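Long-range contacts in glutathione transferase (PDB 4F0C), which probably conjugates glutathione to electrophilic compounds in a wood-degrading fungus, and binds oxidized glutathione disulfide: residues 114-125 / 176-184; 10-18 / 220-228. All blocks are in the same frame, centred on the assembly; numbering follows the deposited sequence.

Contact 1 of 2, residues 114-125 / 176-184; sequences GPYFGQAGWFLA and WNATAVNLL. With GDS (oxidized glutathione disulfide), chain B.
One wall of the glutathione pocket in the all-helical domain is formed where Gly-114 and Gly-118 of helix 96-126 meet Trp-176 of helix 174-184, with Phe-117 and Leu-184 packing the helices behind it. The segment axes cross at 34°, 10.6 Å apart at their closest. Phe-117 fits as a knob into a hole formed by Trp-176, Asn-177, Ala-180 and Leu-184. With CG anti to the carbonyl carbon (chi1 -76°), its CB rests 3.5 Å from CE3 of Trp-176, while CE2 reaches CB of Ala-180 at 3.7 Å; the backbone O of Trp-176 lies at the ring edge, in plane. The indole of Trp-176 runs out along the glycines. CA of Gly-114 makes a CH-pi contact over its five-membered ring, 3.9 Å from the centroid, and CA of Gly-118 comes within 3.5 Å of CH2. A beta carbon on either glycine would collide with the disulfide ligand, which also comes to the rim of the six-membered ring, CB5 lying 3.6 Å from CH2 of Trp-176. NE1 donates to Asn-17. With an alanine in place of Trp-176, Asn-17 would probably lose this partner and a gap would open beside Gly-114 and Gly-118. Both methyls of Leu-184 lie on helix 96-126, one turn apart: CD1 is 3.6 Å from O of Phe-117, CD2 3.5 Å from CA of Gly-121. Ile-144 of helix 134-155 also packs on Phe-117. The glycine-lined helix face and the tryptophan border the ligand on the C-terminal-domain side of a glutathione transferase active-site cleft.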
loop_
_atom_site.group_PDB
_atom_site.type_symbol
_atom_site.label_atom_id
_atom_site.label_comp_id
_atom_site.label_asym_id
_atom_site.label_seq_id
_atom_site.Cartn_x
_atom_site.Cartn_y
_atom_site.Cartn_z
ATOM N N GLY A 114 2.825 -0.496 7.089
ATOM C CA GLY A 114 1.514 -0.563 7.752
ATOM C C GLY A 114 0.910 -1.970 7.902
ATOM O O GLY A 114 0.608 -2.400 9.005
ATOM N N PRO A 115 0.752 -2.705 6.780
ATOM C CA PRO A 115 -0.020 -3.942 6.873
ATOM C C PRO A 115 0.711 -5.001 7.704
ATOM O O PRO A 115 0.063 -5.642 8.522
ATOM C CB PRO A 115 -0.162 -4.384 5.402
ATOM C CG PRO A 115 -0.126 -3.066 4.620
ATOM C CD PRO A 115 1.006 -2.328 5.372
ATOM N N TYR A 116 2.027 -5.109 7.566
ATOM C CA TYR A 116 2.772 -6.134 8.286
ATOM C C TYR A 116 2.968 -5.723 9.745
ATOM O O TYR A 116 2.846 -6.542 10.645
ATOM C CB TYR A 116 4.146 -6.353 7.621
ATOM C CG TYR A 116 3.991 -7.045 6.283
ATOM C CD1 TYR A 116 3.911 -8.436 6.198
ATOM C CD2 TYR A 116 3.879 -6.309 5.105
ATOM C CE1 TYR A 116 3.762 -9.091 4.942
ATOM C CE2 TYR A 116 3.708 -6.947 3.854
ATOM C CZ TYR A 116 3.651 -8.332 3.781
ATOM O OH TYR A 116 3.484 -8.955 2.543
ATOM N N PHE A 117 3.296 -4.461 9.970
ATOM C CA PHE A 117 3.452 -3.982 11.360
ATOM C C PHE A 117 2.093 -4.155 12.062
ATOM O O PHE A 117 2.005 -4.528 13.248
ATOM C CB PHE A 117 3.880 -2.503 11.412
ATOM C CG PHE A 117 5.334 -2.237 11.092
ATOM C CD1 PHE A 117 5.996 -2.904 10.051
ATOM C CD2 PHE A 117 6.033 -1.249 11.803
ATOM C CE1 PHE A 117 7.343 -2.606 9.758
ATOM C CE2 PHE A 117 7.363 -0.927 11.508
ATOM C CZ PHE A 117 8.029 -1.615 10.481
ATOM N N GLY A 118 1.027 -3.885 11.326
ATOM C CA GLY A 118 -0.320 -4.062 11.839
ATOM C C GLY A 118 -0.669 -5.493 12.227
ATOM O O GLY A 118 -1.419 -5.699 13.187
ATOM N N GLN A 119 -0.145 -6.487 11.500
ATOM C CA GLN A 119 -0.444 -7.880 11.869
ATOM C C GLN A 119 0.292 -8.208 13.163
ATOM O O GLN A 119 -0.268 -8.884 14.020
ATOM C CB GLN A 119 -0.048 -8.882 10.782
ATOM C CG GLN A 119 -0.726 -8.650 9.440
ATOM C CD GLN A 119 -2.152 -8.224 9.609
ATOM O OE1 GLN A 119 -3.007 -9.007 10.046
ATOM N NE2 GLN A 119 -2.434 -6.963 9.251
ATOM N N ALA A 120 1.536 -7.727 13.313
ATOM C CA ALA A 120 2.216 -7.856 14.613
ATOM C C ALA A 120 1.371 -7.234 15.727
ATOM O O ALA A 120 1.175 -7.849 16.762
ATOM C CB ALA A 120 3.590 -7.216 14.590
ATOM N N GLY A 121 0.870 -6.020 15.490
ATOM C CA GLY A 121 0.026 -5.323 16.445
ATOM C C GLY A 121 -1.217 -6.123 16.818
ATOM O O GLY A 121 -1.569 -6.232 18.000
ATOM N N TRP A 122 -1.871 -6.686 15.805
ATOM C CA TRP A 122 -3.057 -7.517 16.006
ATOM C C TRP A 122 -2.730 -8.694 16.913
ATOM O O TRP A 122 -3.316 -8.834 17.992
ATOM C CB TRP A 122 -3.612 -8.043 14.677
ATOM C CG TRP A 122 -4.857 -8.883 14.834
ATOM C CD1 TRP A 122 -4.964 -10.235 14.707
ATOM C CD2 TRP A 122 -6.171 -8.404 15.162
ATOM N NE1 TRP A 122 -6.270 -10.631 14.940
ATOM C CE2 TRP A 122 -7.027 -9.522 15.214
ATOM C CE3 TRP A 122 -6.704 -7.133 15.410
ATOM C CZ2 TRP A 122 -8.392 -9.408 15.492
ATOM C CZ3 TRP A 122 -8.061 -7.023 15.694
ATOM C CH2 TRP A 122 -8.886 -8.153 15.726
ATOM N N PHE A 123 -1.798 -9.540 16.488
ATOM C CA PHE A 123 -1.498 -10.748 17.272
ATOM C C PHE A 123 -0.844 -10.504 18.651
ATOM O O PHE A 123 -0.946 -11.356 19.540
ATOM C CB PHE A 123 -0.723 -11.777 16.438
ATOM C CG PHE A 123 -1.541 -12.390 15.338
ATOM C CD1 PHE A 123 -2.532 -13.330 15.634
ATOM C CD2 PHE A 123 -1.347 -12.014 14.010
ATOM C CE1 PHE A 123 -3.306 -13.894 14.625
ATOM C CE2 PHE A 123 -2.122 -12.576 12.993
ATOM C CZ PHE A 123 -3.100 -13.510 13.301
ATOM N N LEU A 124 -0.197 -9.356 18.838
ATOM C CA LEU A 124 0.438 -9.045 20.127
ATOM C C LEU A 124 -0.399 -8.258 21.132
ATOM O O LEU A 124 -0.329 -8.527 22.330
ATOM C CB LEU A 124 1.699 -8.228 19.921
ATOM C CG LEU A 124 2.887 -8.966 19.340
ATOM C CD1 LEU A 124 3.918 -7.928 18.943
ATOM C CD2 LEU A 124 3.437 -9.972 20.363
ATOM N N ALA A 125 -1.142 -7.259 20.652
ATOM C CA ALA A 125 -1.610 -6.165 21.519
ATOM C C ALA A 125 -3.048 -5.705 21.325
ATOM O O ALA A 125 -3.682 -5.207 22.263
ATOM C CB ALA A 125 -0.682 -4.951 21.364
ATOM N N TRP A 176 4.102 4.298 12.568
ATOM C CA TRP A 176 4.284 2.854 12.743
ATOM C C TRP A 176 5.667 2.499 13.287
ATOM O O TRP A 176 5.812 1.516 14.028
ATOM C CB TRP A 176 4.020 2.090 11.448
ATOM C CG TRP A 176 2.554 1.822 11.183
ATOM C CD1 TRP A 176 1.767 2.411 10.221
ATOM C CD2 TRP A 176 1.705 0.893 11.884
ATOM N NE1 TRP A 176 0.494 1.905 10.293
ATOM C CE2 TRP A 176 0.431 0.964 11.289
ATOM C CE3 TRP A 176 1.914 -0.015 12.939
ATOM C CZ2 TRP A 176 -0.644 0.186 11.724
ATOM C CZ3 TRP A 176 0.845 -0.792 13.375
ATOM C CH2 TRP A 176 -0.415 -0.690 12.768
ATOM N N ASN A 177 6.691 3.266 12.921
ATOM C CA ASN A 177 8.025 2.990 13.500
ATOM C C ASN A 177 8.044 3.256 14.986
ATOM O O ASN A 177 8.665 2.515 15.754
ATOM C CB ASN A 177 9.153 3.759 12.787
ATOM C CG ASN A 177 9.535 3.118 11.458
ATOM O OD1 ASN A 177 9.263 1.932 11.227
ATOM N ND2 ASN A 177 10.185 3.884 10.589
ATOM N N ALA A 178 7.343 4.305 15.409
ATOM C CA ALA A 178 7.305 4.632 16.833
ATOM C C ALA A 178 6.580 3.507 17.581
ATOM O O ALA A 178 7.004 3.082 18.648
ATOM C CB ALA A 178 6.590 5.998 17.066
ATOM N N THR A 179 5.460 3.063 17.009
ATOM C CA THR A 179 4.686 1.943 17.533
ATOM C C THR A 179 5.551 0.661 17.629
ATOM O O THR A 179 5.518 -0.055 18.632
ATOM C CB THR A 179 3.488 1.697 16.582
ATOM O OG1 THR A 179 2.706 2.907 16.473
ATOM C CG2 THR A 179 2.635 0.570 17.074
ATOM N N ALA A 180 6.327 0.383 16.584
ATOM C CA ALA A 180 7.182 -0.807 16.590
ATOM C C ALA A 180 8.249 -0.733 17.675
ATOM O O ALA A 180 8.448 -1.680 18.467
ATOM C CB ALA A 180 7.833 -0.992 15.217
ATOM N N VAL A 181 8.961 0.389 17.715
ATOM C CA VAL A 181 10.074 0.537 18.656
ATOM C C VAL A 181 9.608 0.503 20.119
ATOM O O VAL A 181 10.288 -0.048 20.989
ATOM C CB VAL A 181 10.865 1.841 18.358
ATOM C CG1 VAL A 181 11.805 2.196 19.503
ATOM C CG2 VAL A 181 11.624 1.686 17.025
ATOM N N ASN A 182 8.440 1.076 20.379
ATOM C CA ASN A 182 7.905 1.153 21.745
ATOM C C ASN A 182 6.983 0.010 22.170
ATOM O O ASN A 182 6.644 -0.134 23.357
ATOM C CB ASN A 182 7.185 2.491 21.935
ATOM C CG ASN A 182 8.141 3.660 21.916
ATOM O OD1 ASN A 182 9.140 3.664 22.630
ATOM N ND2 ASN A 182 7.857 4.649 21.082
ATOM N N LEU A 183 6.554 -0.802 21.217
ATOM C CA LEU A 183 5.596 -1.838 21.552
ATOM C C LEU A 183 5.898 -3.147 20.822
ATOM O O LEU A 183 6.234 -4.148 21.457
ATOM C CB LEU A 183 4.173 -1.372 21.266
ATOM C CG LEU A 183 3.092 -2.420 21.533
ATOM C CD1 LEU A 183 2.987 -2.709 23.033
ATOM C CD2 LEU A 183 1.751 -1.976 20.956
ATOM N N LEU A 184 5.843 -3.113 19.496
ATOM C CA LEU A 184 5.796 -4.339 18.690
ATOM C C LEU A 184 7.059 -5.204 18.770
ATOM O O LEU A 184 6.961 -6.426 18.771
ATOM C CB LEU A 184 5.444 -4.025 17.229
ATOM C CG LEU A 184 4.223 -3.109 17.055
ATOM C CD1 LEU A 184 4.053 -2.757 15.611
ATOM C CD2 LEU A 184 2.972 -3.784 17.597
HETATM N N1 GDS B . -4.181 1.419 4.211
HETATM C CA1 GDS B . -5.089 2.174 5.156
HETATM C C1 GDS B . -4.558 3.640 5.410
HETATM O OE1 GDS B . -3.307 3.847 5.431
HETATM O OE2 GDS B . -5.431 4.549 5.505
HETATM C CB1 GDS B . -5.231 1.444 6.538
HETATM C CG1 GDS B . -6.168 2.226 7.488
HETATM C CD1 GDS B . -6.404 1.408 8.718
HETATM O O1 GDS B . -5.904 0.318 8.940
HETATM N N2 GDS B . -7.258 2.001 9.626
HETATM C CA2 GDS B . -7.632 1.330 10.887
HETATM C C2 GDS B . -9.126 1.123 10.940
HETATM O O2 GDS B . -9.884 2.025 10.573
HETATM C CB2 GDS B . -7.308 2.225 12.106
HETATM S SG2 GDS B . -5.521 2.295 12.360
HETATM N N3 GDS B . -9.563 -0.036 11.476
HETATM C CA3 GDS B . -10.976 -0.267 11.594
HETATM C C3 GDS B . -11.338 -1.666 11.109
HETATM O OE3 GDS B . -12.481 -2.099 11.372
HETATM O OE4 GDS B . -10.471 -2.238 10.422
HETATM N N4 GDS B . -3.721 -1.460 9.438
HETATM C CA4 GDS B . -2.808 -1.979 8.410
HETATM C C4 GDS B . -2.159 -0.769 7.676
HETATM O OE5 GDS B . -1.966 0.293 8.322
HETATM O OE6 GDS B . -1.863 -0.963 6.479
HETATM C C5 GDS B . -3.894 -2.124 10.627
HETATM O O5 GDS B . -3.310 -3.169 10.916
HETATM C CA5 GDS B . -4.843 -1.514 11.650
HETATM N N5 GDS B . -5.441 -2.576 12.507
HETATM C CB5 GDS B . -4.036 -0.525 12.498
HETATM S SG5 GDS B . -5.155 0.521 13.508
HETATM C CA6 GDS B . -8.730 -4.907 11.602
HETATM C C6 GDS B . -8.008 -6.314 11.599
HETATM O OE7 GDS B . -8.714 -7.345 11.551
HETATM O OE8 GDS B . -6.759 -6.304 11.633
HETATM N N6 GDS B . -10.089 -5.038 11.075
HETATM C CB6 GDS B . -8.699 -4.375 13.065
HETATM C CG6 GDS B . -7.315 -3.856 13.483
HETATM C CD6 GDS B . -6.845 -2.742 12.555
HETATM O O6 GDS B . -7.581 -1.995 11.899
#

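Contact 2 of 2, residues 10-18 / 220-228; sequences FNHQVGPNG and KAEAIAQMN. With GDS (oxidized glutathione disulfide), chain B; SO4 (sulfate ion), chain G.
A single ammonium group, that of Lys-220, reaches two consecutive backbone carbonyls of the turn that follows strand 7-11. Its NZ donates to O of Val-14 at 3.2 Å, coming from above the carbonyl plane (41° out of it), and makes a weak bond to O of Gln-13. The chain is extended through CE and turns only at its last torsion (chi4 -51°), which folds NZ onto the pair of oxygens. One turn further along helix 211-227, CG1 of Ile-224 lies against O of Gln-13 at 3.3 Å, and the same atom faces CG2 of Val-14.

Gln-13 and Met-227 make the outer part of the contact. The glutamine turns about its CB-CG bond, and its aliphatic carbons pack between Ala-223 and the methionine: CG is 3.7 Å from CB of Ala-223, and CB is 3.6 Å from SD of Met-227. Its amide crosses the methionine side chain at a slant, with NE2 near CG and OE1 near CE. A water bridges NE2 to O of Ala-223, accepting from the amide and donating to the helix carbonyl.

Within the turn, Gly-15 N donates to ND1 of His-12 in the ring plane, which ties the histidine back to the loop. On its other side NE2 donates nearly straight (166°) to sulfate O4 at 2.8 Å; the ion probably came from the crystallisation liquor. Beyond the turn, Asn-17 ND2 donates to OE5 of the disulfide, a glycine carboxylate oxygen, at 2.7 Å, and Gly-15 and Pro-16 border its sulfur atoms. The C-terminal helix thus backs the loop between the first strand and first helix of the thioredoxin-like domain, the loop that in glutathione transferases edges the thiol site.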
loop_
_atom_site.group_PDB
_atom_site.type_symbol
_atom_site.label_atom_id
_atom_site.label_comp_id
_atom_site.label_asym_id
_atom_site.label_seq_id
_atom_site.Cartn_x
_atom_site.Cartn_y
_atom_site.Cartn_z
ATOM N N PHE A 10 -10.933 12.516 9.997
ATOM C CA PHE A 10 -11.479 11.419 10.763
ATOM C C PHE A 10 -10.293 10.569 11.206
ATOM O O PHE A 10 -9.523 10.067 10.385
ATOM C CB PHE A 10 -12.480 10.607 9.931
ATOM C CG PHE A 10 -13.722 11.386 9.551
ATOM C CD1 PHE A 10 -14.762 11.544 10.459
ATOM C CD2 PHE A 10 -13.843 11.957 8.288
ATOM C CE1 PHE A 10 -15.913 12.238 10.122
ATOM C CE2 PHE A 10 -15.006 12.655 7.931
ATOM C CZ PHE A 10 -16.028 12.808 8.865
ATOM N N ASN A 11 -10.138 10.466 12.520
ATOM C CA ASN A 11 -8.968 9.863 13.112
ATOM C C ASN A 11 -9.403 8.812 14.144
ATOM O O ASN A 11 -10.603 8.566 14.352
ATOM C CB ASN A 11 -8.115 10.992 13.752
ATOM C CG ASN A 11 -6.629 10.631 13.882
ATOM O OD1 ASN A 11 -6.232 9.497 13.632
ATOM N ND2 ASN A 11 -5.814 11.600 14.279
ATOM N N HIS A 12 -8.426 8.185 14.792
ATOM C CA HIS A 12 -8.674 7.299 15.923
ATOM C C HIS A 12 -7.533 7.519 16.919
ATOM O O HIS A 12 -6.396 7.789 16.502
ATOM C CB HIS A 12 -8.695 5.818 15.492
ATOM C CG HIS A 12 -9.205 4.902 16.560
ATOM N ND1 HIS A 12 -8.383 4.058 17.274
ATOM C CD2 HIS A 12 -10.448 4.743 17.082
ATOM C CE1 HIS A 12 -9.098 3.393 18.168
ATOM N NE2 HIS A 12 -10.355 3.794 18.073
ATOM N N GLN A 13 -7.836 7.416 18.214
ATOM C CA GLN A 13 -6.859 7.699 19.249
ATOM C C GLN A 13 -5.746 6.650 19.287
ATOM O O GLN A 13 -4.572 6.991 19.440
ATOM C CB GLN A 13 -7.538 7.816 20.633
ATOM C CG GLN A 13 -8.606 8.922 20.743
ATOM C CD GLN A 13 -10.022 8.401 20.515
ATOM O OE1 GLN A 13 -10.245 7.471 19.728
ATOM N NE2 GLN A 13 -10.985 8.995 21.213
ATOM N N VAL A 14 -6.110 5.375 19.152
ATOM C CA VAL A 14 -5.128 4.299 19.297
ATOM C C VAL A 14 -4.483 3.915 17.959
ATOM O O VAL A 14 -3.266 3.745 17.882
ATOM C CB VAL A 14 -5.752 3.039 19.922
ATOM C CG1 VAL A 14 -4.694 1.927 20.026
ATOM C CG2 VAL A 14 -6.332 3.360 21.306
ATOM N N GLY A 15 -5.293 3.773 16.914
ATOM C CA GLY A 15 -4.787 3.305 15.621
ATOM C C GLY A 15 -3.781 4.281 15.019
ATOM O O GLY A 15 -3.956 5.497 15.114
ATOM N N PRO A 16 -2.714 3.759 14.398
ATOM C CA PRO A 16 -1.650 4.697 13.985
ATOM C C PRO A 16 -1.985 5.569 12.798
ATOM O O PRO A 16 -1.519 6.704 12.735
ATOM C CB PRO A 16 -0.478 3.744 13.629
ATOM C CG PRO A 16 -0.710 2.573 14.550
ATOM C CD PRO A 16 -2.217 2.378 14.484
ATOM N N ASN A 17 -2.767 5.066 11.836
ATOM C CA ASN A 17 -2.698 5.639 10.497
ATOM C C ASN A 17 -3.133 7.096 10.312
ATOM O O ASN A 17 -2.550 7.822 9.506
ATOM C CB ASN A 17 -3.431 4.725 9.508
ATOM C CG ASN A 17 -2.654 3.464 9.248
ATOM O OD1 ASN A 17 -1.486 3.534 8.873
ATOM N ND2 ASN A 17 -3.246 2.327 9.533
ATOM N N GLY A 18 -4.162 7.535 11.024
ATOM C CA GLY A 18 -4.565 8.924 10.845
ATOM C C GLY A 18 -3.510 9.919 11.313
ATOM O O GLY A 18 -3.538 11.092 10.926
ATOM N N LYS A 220 -1.678 12.668 20.448
ATOM C CA LYS A 220 -2.162 11.297 20.433
ATOM C C LYS A 220 -2.167 10.686 21.829
ATOM O O LYS A 220 -3.152 10.048 22.211
ATOM C CB LYS A 220 -1.354 10.437 19.441
ATOM C CG LYS A 220 -1.649 8.937 19.477
ATOM C CD LYS A 220 -0.845 8.225 18.378
ATOM C CE LYS A 220 -1.347 6.813 18.066
ATOM N NZ LYS A 220 -1.476 6.009 19.295
ATOM N N ALA A 221 -1.073 10.869 22.579
ATOM C CA ALA A 221 -0.963 10.283 23.913
ATOM C C ALA A 221 -2.066 10.834 24.825
ATOM O O ALA A 221 -2.686 10.099 25.599
ATOM C CB ALA A 221 0.444 10.554 24.514
ATOM N N GLU A 222 -2.313 12.136 24.724
ATOM C CA GLU A 222 -3.361 12.779 25.506
ATOM C C GLU A 222 -4.745 12.286 25.101
ATOM O O GLU A 222 -5.588 12.049 25.957
ATOM C CB GLU A 222 -3.270 14.312 25.400
ATOM C CG GLU A 222 -1.946 14.868 25.926
ATOM C CD GLU A 222 -1.801 16.381 25.761
ATOM O OE1 GLU A 222 -1.092 16.988 26.596
ATOM O OE2 GLU A 222 -2.376 16.959 24.802
ATOM N N ALA A 223 -4.982 12.124 23.801
ATOM C CA ALA A 223 -6.286 11.647 23.339
ATOM C C ALA A 223 -6.561 10.220 23.860
ATOM O O ALA A 223 -7.678 9.876 24.223
ATOM C CB ALA A 223 -6.372 11.692 21.795
ATOM N N ILE A 224 -5.531 9.392 23.873
ATOM C CA ILE A 224 -5.692 8.035 24.359
ATOM C C ILE A 224 -6.054 8.093 25.842
ATOM O O ILE A 224 -7.087 7.557 26.265
ATOM C CB ILE A 224 -4.425 7.214 24.143
ATOM C CG1 ILE A 224 -4.271 6.843 22.673
ATOM C CG2 ILE A 224 -4.536 5.944 24.887
ATOM C CD1 ILE A 224 -2.958 6.138 22.364
ATOM N N ALA A 225 -5.228 8.797 26.613
ATOM C CA ALA A 225 -5.467 9.011 28.040
ATOM C C ALA A 225 -6.883 9.484 28.337
ATOM O O ALA A 225 -7.517 9.022 29.282
ATOM C CB ALA A 225 -4.460 10.007 28.595
ATOM N N GLN A 226 -7.386 10.400 27.525
ATOM C CA GLN A 226 -8.717 10.966 27.713
ATOM C C GLN A 226 -9.887 10.014 27.451
ATOM O O GLN A 226 -11.000 10.259 27.917
ATOM C CB GLN A 226 -8.869 12.237 26.874
ATOM C CG GLN A 226 -8.082 13.395 27.447
ATOM C CD GLN A 226 -8.582 13.779 28.830
ATOM O OE1 GLN A 226 -9.689 14.302 28.968
ATOM N NE2 GLN A 226 -7.781 13.499 29.863
ATOM N N MET A 227 -9.641 8.934 26.716
ATOM C CA MET A 227 -10.692 7.947 26.451
ATOM C C MET A 227 -11.237 7.344 27.742
ATOM O O MET A 227 -12.418 7.019 27.834
ATOM C CB MET A 227 -10.174 6.826 25.553
ATOM C CG MET A 227 -9.778 7.278 24.155
ATOM S SD MET A 227 -9.270 5.849 23.165
ATOM C CE MET A 227 -10.861 5.287 22.555
ATOM N N ASN A 228 -10.361 7.216 28.734
ATOM C CA ASN A 228 -10.719 6.626 30.014
ATOM C C ASN A 228 -11.088 7.667 31.077
ATOM O O ASN A 228 -11.177 7.353 32.253
ATOM C CB ASN A 228 -9.567 5.738 30.505
ATOM C CG ASN A 228 -9.979 4.825 31.644
ATOM O OD1 ASN A 228 -11.079 4.260 31.634
ATOM N ND2 ASN A 228 -9.120 4.712 32.657
HETATM N N1 GDS B . -4.181 1.419 4.211
HETATM C CA1 GDS B . -5.089 2.174 5.156
HETATM C C1 GDS B . -4.558 3.640 5.410
HETATM O OE1 GDS B . -3.307 3.847 5.431
HETATM O OE2 GDS B . -5.431 4.549 5.505
HETATM C CB1 GDS B . -5.231 1.444 6.538
HETATM C CG1 GDS B . -6.168 2.226 7.488
HETATM C CD1 GDS B . -6.404 1.408 8.718
HETATM O O1 GDS B . -5.904 0.318 8.940
HETATM N N2 GDS B . -7.258 2.001 9.626
HETATM C CA2 GDS B . -7.632 1.330 10.887
HETATM C C2 GDS B . -9.126 1.123 10.940
HETATM O O2 GDS B . -9.884 2.025 10.573
HETATM C CB2 GDS B . -7.308 2.225 12.106
HETATM S SG2 GDS B . -5.521 2.295 12.360
HETATM N N3 GDS B . -9.563 -0.036 11.476
HETATM C CA3 GDS B . -10.976 -0.267 11.594
HETATM C C3 GDS B . -11.338 -1.666 11.109
HETATM O OE3 GDS B . -12.481 -2.099 11.372
HETATM O OE4 GDS B . -10.471 -2.238 10.422
HETATM N N4 GDS B . -3.721 -1.460 9.438
HETATM C CA4 GDS B . -2.808 -1.979 8.410
HETATM C C4 GDS B . -2.159 -0.769 7.676
HETATM O OE5 GDS B . -1.966 0.293 8.322
HETATM O OE6 GDS B . -1.863 -0.963 6.479
HETATM C C5 GDS B . -3.894 -2.124 10.627
HETATM O O5 GDS B . -3.310 -3.169 10.916
HETATM C CA5 GDS B . -4.843 -1.514 11.650
HETATM N N5 GDS B . -5.441 -2.576 12.507
HETATM C CB5 GDS B . -4.036 -0.525 12.498
HETATM S SG5 GDS B . -5.155 0.521 13.508
HETATM C CA6 GDS B . -8.730 -4.907 11.602
HETATM C C6 GDS B . -8.008 -6.314 11.599
HETATM O OE7 GDS B . -8.714 -7.345 11.551
HETATM O OE8 GDS B . -6.759 -6.304 11.633
HETATM N N6 GDS B . -10.089 -5.038 11.075
HETATM C CB6 GDS B . -8.699 -4.375 13.065
HETATM C CG6 GDS B . -7.315 -3.856 13.483
HETATM C CD6 GDS B . -6.845 -2.742 12.555
HETATM O O6 GDS B . -7.581 -1.995 11.899
HETATM S S SO4 G . -12.270 2.000 20.189
HETATM O O1 SO4 G . -12.018 0.976 19.174
HETATM O O2 SO4 G . -13.362 1.557 21.050
HETATM O O3 SO4 G . -11.062 2.186 20.988
HETATM O O4 SO4 G . -12.639 3.260 19.545
HETATM O O HOH W 1 -10.145 10.977 23.133
#

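In the fold
From the N terminus, strand 7-11 of the thioredoxin-like sheet leads into the turn at 10-18 and on to helix 18-28. The chain then completes that domain and enters the helical one, where contact 1 joins helix 96-126 to helix 174-184 and closes a loop of 50 residues containing helix 134-155. Contact 2 is closed last, when helix 211-227 returns to the opening turn, so contact 1 is nested inside it. One works within the helical domain, the other between the two domains. Their centres lie 15 Å apart, yet Pro-16 packs on Trp-176 and Thr-179, and both contacts border the same bound disulfide.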